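Local coordinates for 2-aminomuconate 6-semialdehyde dehydrogenase (Burkholderia cenocepacia, PDB 4U3W), which probably catalyses the oxidation of 2-aminomuconate 6-semialdehyde to 2-aminomuconate, using a nicotinamide coenzyme as other members of the aldehyde dehydrogenase family do, at residues E96-E101 with A209-D214; V280-A285 with D420-V425; E424-V429 with H449-Q454. All blocks are in the same frame, centred on the assembly; numbering follows the deposited sequence.

Overall arrangement
The three contacts divide between two distant parts of the aldehyde dehydrogenase fold. Contact 1, which closes first along the chain, joins the start of helix 99-110 to the end of helix 203-214; its centre lies about 48 Å from that of contact 2 and about 45 Å from that of contact 3, across the centre of the chain. Contacts 2 and 3 have centres only about 9 Å apart and share helix 422-430. A partly buried salt-bridge network joins two helices in contact 1, probably in the coenzyme-binding domain; apolar packing sets helix 422-430 on the seven-stranded sheet in contact 2 and against segment 449-454 in contact 3, probably in the catalytic domain.

Contact 1 of 3, residues E96-E101 with A209-D214; sequences EARFDE and AEVMHD
Arg98 and Glu210 meet at the centre of a salt-bridge network that joins two helix ends, and a single carboxylate oxygen takes the whole grip. Both NH1 and NH2 of Arg98 donate end-on to Glu210 OE1, at 3.0 Å for NH1 and 2.9 Å for NH2. OE1 lies at the edge of the guanidinium, within its plane, while the carboxylate plane is turned 29° from it. The NH2 bond runs nearly along the C-O axis of Glu210, and the NH1 bond arrives on the anti side. Arg98 CD comes within 4.4 Å of Val211 CG2, a loose approach.

What positions the guanidinium comes from its own segment. Arg98 holds the N-cap position of helix 99-110, and Glu101 in the first turn grips the NE side: Arg98 NE donates to Glu101 OE2 at 2.9 Å and NH2 to OE1 at 2.8 Å, both bonds nearly straight. The arginine chain bends at chi3 (69°), and the guanidinium meets two carboxylates at its edge, with NH2 donating to both. Such bidentate holding on one side would fix the rotation of the group for the other.

Further out, helix 203-214 links the parallel strands 192-196 and 222-224, consistent with the Rossmann-like coenzyme-binding domain of this family, and Phe99 packs against helix 114-138. Asp214 is too far for a direct salt bridge to Arg98; instead a water accepts from Arg98 NH1 at 3.0 Å and donates to Asp214 OD2 at 2.6 Å.

Contact 2 of 3, residues V280-A285 with D420-V425; sequences VVFADA and DDEAEV
Phe282, Val425 and Val280 form a small buried apolar cluster between the end of strand 277-281 and the first turn of helix 422-430. The ring of Phe282 reaches the helix with its far atom, CZ, which lies 4.1 Å from Val425 CG1 and 4.3 Å from Glu422 CG. Phe282 and Val425 meet at a slant. Val425 has CG1 wedged between its backbone N and carbonyl carbon (chi1 79°), a placement that sets this methyl within reach of both Phe282 and Val280. Val280 comes from the strand tip to tip with Val425: its CG1 is 4.0 Å from Val425 CG2 and 4.1 Å from Val425 CG1.

The helix start that presents Val425 is held by a capping box. Asp421 OD1 accepts from Glu424 N at 3.2 Å, and Glu424 OE1 accepts in return from Asp421 N at 3.1 Å. The same OE1 of Glu424 also takes the N-H of Asp420, its N 2.9 Å away, both donors arriving from one face of the carboxylate. Glu422 lends only its aliphatic part to the cluster, since its carboxylate is paired with Arg447 and Arg450; Arg447 also makes a cation-pi contact with the Phe282 ring.

Strands 413-419 and 437-441 run parallel and are joined through helix 422-430, a beta-alpha-beta crossover that passes over strands 309-315 and 277-281. Val425 therefore packs on the sheet beneath it, against Val280, Tyr313 and Phe419.

Contact 3 of 3, residues E424-V429 with H449-Q454; sequences EVVKRV and HRVAKQ
Val426 pushes its two methyl groups toward segment 449-454 and overlaps a different residue with each. CG2 of Val426 lies 4.0 Å from Val451 CG1, where the two valines slide past one another in opposite directions. Val426 CG1, set anti to the backbone N (chi1 165°), meets Gln454 instead, 3.9 Å from its CB and 3.8 Å from its OE1. The two side chains cross there at about a right angle, and the glutamine lies across the valine.

Gln454 is kept in this pose by its own segment: its NE2 donates to Arg450 O at 2.9 Å with an N-H···O angle of 163°. The acceptor lies in the amide plane, whereas the donor stands above the carbonyl plane of Arg450. This bond would hold the amide's rotation and leave OE1 turned to Val426.

His449 hydrogen-bonds to Tyr157 of a neighbouring subunit. Val451 also packs on Phe282, beyond the end of strand 277-281. Helix 445-452 is the connection of a beta-alpha-beta unit, probably in the family's catalytic domain: it links the adjacent parallel strands 437-441 and 459-462 and lies beside helix 422-430.

Contact 1 of 3, residues E96-E101 with A209-D214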
# COMPACT_ATOMS: atom_id res chain seq x y z
N GLU A 96 16.60 -14.94 24.95
CA GLU A 96 15.73 -16.01 25.47
C GLU A 96 16.55 -17.04 26.26
O GLU A 96 16.15 -17.47 27.32
CB GLU A 96 15.00 -16.70 24.31
CG GLU A 96 13.47 -16.83 24.42
CD GLU A 96 12.79 -16.97 23.04
OE1 GLU A 96 13.41 -17.55 22.12
OE2 GLU A 96 11.65 -16.48 22.87
N ALA A 97 17.70 -17.43 25.71
CA ALA A 97 18.60 -18.40 26.36
C ALA A 97 19.17 -17.88 27.69
O ALA A 97 19.66 -18.64 28.54
CB ALA A 97 19.76 -18.77 25.38
N ARG A 98 19.14 -16.57 27.89
CA ARG A 98 19.58 -15.99 29.14
C ARG A 98 18.46 -15.19 29.81
O ARG A 98 18.73 -14.18 30.45
CB ARG A 98 20.82 -15.11 28.90
CG ARG A 98 22.03 -15.90 28.33
CD ARG A 98 23.23 -15.01 28.09
NE ARG A 98 23.82 -14.53 29.34
CZ ARG A 98 24.86 -13.70 29.35
NH1 ARG A 98 25.33 -13.31 28.18
NH2 ARG A 98 25.38 -13.23 30.47
N PHE A 99 17.21 -15.65 29.65
CA PHE A 99 16.06 -14.85 30.03
C PHE A 99 16.11 -14.44 31.49
O PHE A 99 15.92 -13.25 31.82
CB PHE A 99 14.75 -15.61 29.69
CG PHE A 99 13.48 -14.81 29.93
CD1 PHE A 99 12.88 -14.77 31.18
CD2 PHE A 99 12.82 -14.19 28.87
CE1 PHE A 99 11.66 -14.07 31.38
CE2 PHE A 99 11.61 -13.48 29.07
CZ PHE A 99 11.05 -13.40 30.32
N ASP A 100 16.39 -15.39 32.39
CA ASP A 100 16.42 -15.06 33.82
C ASP A 100 17.53 -14.06 34.21
O ASP A 100 17.35 -13.26 35.13
CB ASP A 100 16.55 -16.32 34.66
CG ASP A 100 15.28 -17.17 34.64
OD1 ASP A 100 14.24 -16.72 34.11
OD2 ASP A 100 15.31 -18.28 35.19
N GLU A 101 18.69 -14.14 33.57
CA GLU A 101 19.73 -13.14 33.79
C GLU A 101 19.27 -11.75 33.38
O GLU A 101 19.63 -10.78 34.01
CB GLU A 101 21.00 -13.47 32.98
CG GLU A 101 21.86 -14.56 33.53
CD GLU A 101 23.10 -14.74 32.69
OE1 GLU A 101 24.02 -13.90 32.80
OE2 GLU A 101 23.14 -15.68 31.87
N ALA A 209 24.91 -6.59 24.72
CA ALA A 209 26.20 -6.64 24.05
C ALA A 209 26.84 -8.03 24.12
O ALA A 209 27.41 -8.47 23.14
CB ALA A 209 27.20 -5.56 24.69
N GLU A 210 26.77 -8.70 25.28
CA GLU A 210 27.30 -10.07 25.40
C GLU A 210 26.61 -11.03 24.44
O GLU A 210 27.25 -11.92 23.83
CB GLU A 210 27.12 -10.60 26.84
CG GLU A 210 27.93 -9.80 27.84
CD GLU A 210 27.83 -10.33 29.26
OE1 GLU A 210 27.39 -11.48 29.46
OE2 GLU A 210 28.23 -9.59 30.20
N VAL A 211 25.31 -10.85 24.28
CA VAL A 211 24.56 -11.69 23.32
C VAL A 211 25.03 -11.40 21.88
O VAL A 211 25.28 -12.36 21.11
CB VAL A 211 23.01 -11.50 23.46
CG1 VAL A 211 22.29 -12.20 22.27
CG2 VAL A 211 22.55 -12.12 24.78
N MET A 212 25.15 -10.12 21.52
CA MET A 212 25.70 -9.71 20.21
C MET A 212 27.03 -10.41 19.93
O MET A 212 27.29 -10.90 18.83
CB MET A 212 25.94 -8.16 20.13
CG MET A 212 24.68 -7.30 20.35
SD MET A 212 23.43 -7.66 19.05
CE MET A 212 22.15 -6.47 19.46
N HIS A 213 27.90 -10.38 20.94
CA HIS A 213 29.21 -11.00 20.89
C HIS A 213 29.11 -12.53 20.75
O HIS A 213 29.79 -13.12 19.91
CB HIS A 213 29.99 -10.66 22.17
CG HIS A 213 31.45 -10.98 22.07
ND1 HIS A 213 32.27 -10.40 21.13
CD2 HIS A 213 32.23 -11.83 22.78
CE1 HIS A 213 33.49 -10.87 21.26
NE2 HIS A 213 33.51 -11.73 22.26
N ASP A 214 28.24 -13.16 21.55
CA ASP A 214 28.15 -14.61 21.54
C ASP A 214 27.56 -15.15 20.22
O ASP A 214 27.99 -16.20 19.74
CB ASP A 214 27.36 -15.12 22.75
CG ASP A 214 28.17 -15.10 24.04
OD1 ASP A 214 29.42 -14.95 23.98
OD2 ASP A 214 27.55 -15.21 25.13
O HOH W 1 25.13 -14.38 25.42

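Contact 2 of 3, residues V280-A285 with D420-V425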
# COMPACT_ATOMS: atom_id res chain seq x y z
N VAL A 280 -9.77 10.23 30.05
CA VAL A 280 -11.12 10.81 30.10
C VAL A 280 -12.09 9.70 30.39
O VAL A 280 -12.05 8.68 29.73
CB VAL A 280 -11.51 11.54 28.77
CG1 VAL A 280 -12.90 12.17 28.86
CG2 VAL A 280 -10.47 12.63 28.45
N VAL A 281 -12.91 9.88 31.43
CA VAL A 281 -13.91 8.89 31.78
C VAL A 281 -15.32 9.49 31.70
O VAL A 281 -15.67 10.33 32.50
CB VAL A 281 -13.68 8.29 33.21
CG1 VAL A 281 -14.70 7.17 33.46
CG2 VAL A 281 -12.24 7.73 33.32
N PHE A 282 -16.12 9.05 30.73
CA PHE A 282 -17.49 9.51 30.61
C PHE A 282 -18.39 8.72 31.59
O PHE A 282 -18.05 7.58 31.94
CB PHE A 282 -17.95 9.33 29.15
CG PHE A 282 -17.37 10.36 28.22
CD1 PHE A 282 -18.01 11.59 28.04
CD2 PHE A 282 -16.16 10.11 27.55
CE1 PHE A 282 -17.48 12.54 27.20
CE2 PHE A 282 -15.63 11.05 26.68
CZ PHE A 282 -16.28 12.28 26.51
N ALA A 283 -19.53 9.30 32.00
CA ALA A 283 -20.45 8.62 32.92
C ALA A 283 -20.97 7.30 32.33
O ALA A 283 -21.34 6.40 33.07
CB ALA A 283 -21.68 9.56 33.32
N ASP A 284 -20.99 7.17 30.99
CA ASP A 284 -21.49 5.94 30.37
C ASP A 284 -20.42 4.84 30.26
O ASP A 284 -20.65 3.78 29.68
CB ASP A 284 -22.08 6.23 28.98
CG ASP A 284 -21.03 6.74 27.94
OD1 ASP A 284 -19.87 6.28 27.94
OD2 ASP A 284 -21.39 7.61 27.09
N ALA A 285 -19.22 5.10 30.81
CA ALA A 285 -18.16 4.11 30.77
C ALA A 285 -18.49 2.92 31.62
O ALA A 285 -19.34 3.01 32.51
CB ALA A 285 -16.77 4.73 31.23
N ASP A 420 -18.29 18.64 32.52
CA ASP A 420 -19.73 18.59 32.27
C ASP A 420 -20.14 18.21 30.86
O ASP A 420 -21.21 17.65 30.68
CB ASP A 420 -20.36 19.94 32.63
CG ASP A 420 -20.21 20.24 34.10
OD1 ASP A 420 -20.71 19.43 34.92
OD2 ASP A 420 -19.52 21.24 34.42
N ASP A 421 -19.37 18.58 29.85
CA ASP A 421 -19.74 18.17 28.51
C ASP A 421 -18.57 17.87 27.55
O ASP A 421 -17.37 18.16 27.79
CB ASP A 421 -20.70 19.19 27.87
CG ASP A 421 -20.12 20.58 27.79
OD1 ASP A 421 -19.26 20.79 26.90
OD2 ASP A 421 -20.56 21.47 28.57
N GLU A 422 -18.96 17.24 26.45
CA GLU A 422 -18.03 16.68 25.52
C GLU A 422 -17.14 17.73 24.84
O GLU A 422 -15.92 17.55 24.78
CB GLU A 422 -18.79 15.88 24.48
CG GLU A 422 -17.87 15.06 23.62
CD GLU A 422 -18.68 14.18 22.69
OE1 GLU A 422 -19.28 13.22 23.17
OE2 GLU A 422 -18.71 14.46 21.48
N ALA A 423 -17.72 18.81 24.33
CA ALA A 423 -16.91 19.81 23.65
C ALA A 423 -15.87 20.42 24.61
O ALA A 423 -14.73 20.74 24.22
CB ALA A 423 -17.82 20.90 23.06
N GLU A 424 -16.29 20.57 25.87
CA GLU A 424 -15.47 21.09 26.93
C GLU A 424 -14.25 20.23 27.23
O GLU A 424 -13.12 20.74 27.27
CB GLU A 424 -16.30 21.23 28.21
CG GLU A 424 -15.47 21.61 29.44
CD GLU A 424 -16.08 21.13 30.76
OE1 GLU A 424 -17.23 20.69 30.77
OE2 GLU A 424 -15.39 21.18 31.79
N VAL A 425 -14.46 18.94 27.44
CA VAL A 425 -13.33 18.11 27.86
C VAL A 425 -12.33 17.91 26.70
O VAL A 425 -11.15 17.74 26.92
CB VAL A 425 -13.81 16.73 28.44
CG1 VAL A 425 -14.18 15.73 27.34
CG2 VAL A 425 -12.76 16.12 29.34

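Contact 3 of 3, residues E424-V429 with H449-Q454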
# COMPACT_ATOMS: atom_id res chain seq x y z
N GLU A 424 -16.29 20.57 25.87
CA GLU A 424 -15.47 21.09 26.93
C GLU A 424 -14.25 20.23 27.23
O GLU A 424 -13.12 20.74 27.27
CB GLU A 424 -16.30 21.23 28.21
CG GLU A 424 -15.47 21.61 29.44
CD GLU A 424 -16.08 21.13 30.76
OE1 GLU A 424 -17.23 20.69 30.77
OE2 GLU A 424 -15.39 21.18 31.79
N VAL A 425 -14.46 18.94 27.44
CA VAL A 425 -13.33 18.11 27.86
C VAL A 425 -12.33 17.91 26.70
O VAL A 425 -11.15 17.74 26.92
CB VAL A 425 -13.81 16.73 28.44
CG1 VAL A 425 -14.18 15.73 27.34
CG2 VAL A 425 -12.76 16.12 29.34
N VAL A 426 -12.82 17.91 25.46
CA VAL A 426 -11.93 17.84 24.32
C VAL A 426 -10.96 19.06 24.36
O VAL A 426 -9.74 18.90 24.20
CB VAL A 426 -12.72 17.81 22.99
CG1 VAL A 426 -11.79 18.10 21.81
CG2 VAL A 426 -13.42 16.42 22.79
N LYS A 427 -11.50 20.25 24.59
CA LYS A 427 -10.68 21.45 24.71
C LYS A 427 -9.69 21.35 25.86
O LYS A 427 -8.52 21.75 25.70
CB LYS A 427 -11.53 22.71 24.90
CG LYS A 427 -12.33 23.08 23.68
CD LYS A 427 -13.16 24.35 23.92
CE LYS A 427 -14.13 24.62 22.77
NZ LYS A 427 -13.38 24.85 21.51
N ARG A 428 -10.13 20.81 26.99
CA ARG A 428 -9.22 20.73 28.16
C ARG A 428 -8.07 19.73 27.92
O ARG A 428 -6.90 19.96 28.28
CB ARG A 428 -10.03 20.36 29.40
CG ARG A 428 -11.06 21.45 29.71
CD ARG A 428 -11.92 21.16 30.91
NE ARG A 428 -11.19 21.19 32.19
CZ ARG A 428 -11.75 20.77 33.33
NH1 ARG A 428 -12.99 20.32 33.32
NH2 ARG A 428 -11.07 20.79 34.47
N VAL A 429 -8.39 18.62 27.28
CA VAL A 429 -7.37 17.66 26.93
C VAL A 429 -6.35 18.32 25.99
O VAL A 429 -5.15 18.23 26.23
CB VAL A 429 -7.98 16.38 26.25
CG1 VAL A 429 -6.86 15.53 25.57
CG2 VAL A 429 -8.75 15.54 27.27
N HIS A 449 -15.52 7.19 18.73
CA HIS A 449 -14.84 7.58 17.49
C HIS A 449 -14.79 9.11 17.29
O HIS A 449 -13.73 9.64 16.90
CB HIS A 449 -15.52 6.89 16.27
CG HIS A 449 -15.34 5.40 16.28
ND1 HIS A 449 -14.12 4.78 16.09
CD2 HIS A 449 -16.24 4.40 16.47
CE1 HIS A 449 -14.26 3.47 16.19
NE2 HIS A 449 -15.55 3.21 16.42
N ARG A 450 -15.87 9.82 17.58
CA ARG A 450 -15.86 11.27 17.30
C ARG A 450 -14.97 12.04 18.27
O ARG A 450 -14.35 13.06 17.87
CB ARG A 450 -17.27 11.85 17.30
CG ARG A 450 -17.87 12.11 18.66
CD ARG A 450 -19.37 12.47 18.52
NE ARG A 450 -19.95 12.63 19.85
CZ ARG A 450 -21.09 12.09 20.27
NH1 ARG A 450 -21.86 11.38 19.46
NH2 ARG A 450 -21.47 12.31 21.53
N VAL A 451 -14.88 11.59 19.52
CA VAL A 451 -13.98 12.24 20.48
C VAL A 451 -12.50 11.92 20.15
O VAL A 451 -11.66 12.82 20.09
CB VAL A 451 -14.27 11.82 21.95
CG1 VAL A 451 -13.19 12.39 22.85
CG2 VAL A 451 -15.64 12.36 22.43
N ALA A 452 -12.21 10.64 19.90
CA ALA A 452 -10.84 10.19 19.64
C ALA A 452 -10.22 10.96 18.50
O ALA A 452 -9.02 11.28 18.57
CB ALA A 452 -10.80 8.65 19.35
N LYS A 453 -11.02 11.28 17.47
CA LYS A 453 -10.51 11.91 16.24
C LYS A 453 -10.12 13.39 16.45
O LYS A 453 -9.37 13.96 15.66
CB LYS A 453 -11.57 11.82 15.11
N GLN A 454 -10.62 14.00 17.53
CA GLN A 454 -10.33 15.39 17.85
C GLN A 454 -9.12 15.56 18.75
O GLN A 454 -8.64 16.68 18.92
CB GLN A 454 -11.55 16.04 18.54
CG GLN A 454 -12.84 15.99 17.72
CD GLN A 454 -14.00 16.60 18.47
OE1 GLN A 454 -14.04 17.83 18.70
NE2 GLN A 454 -14.95 15.76 18.88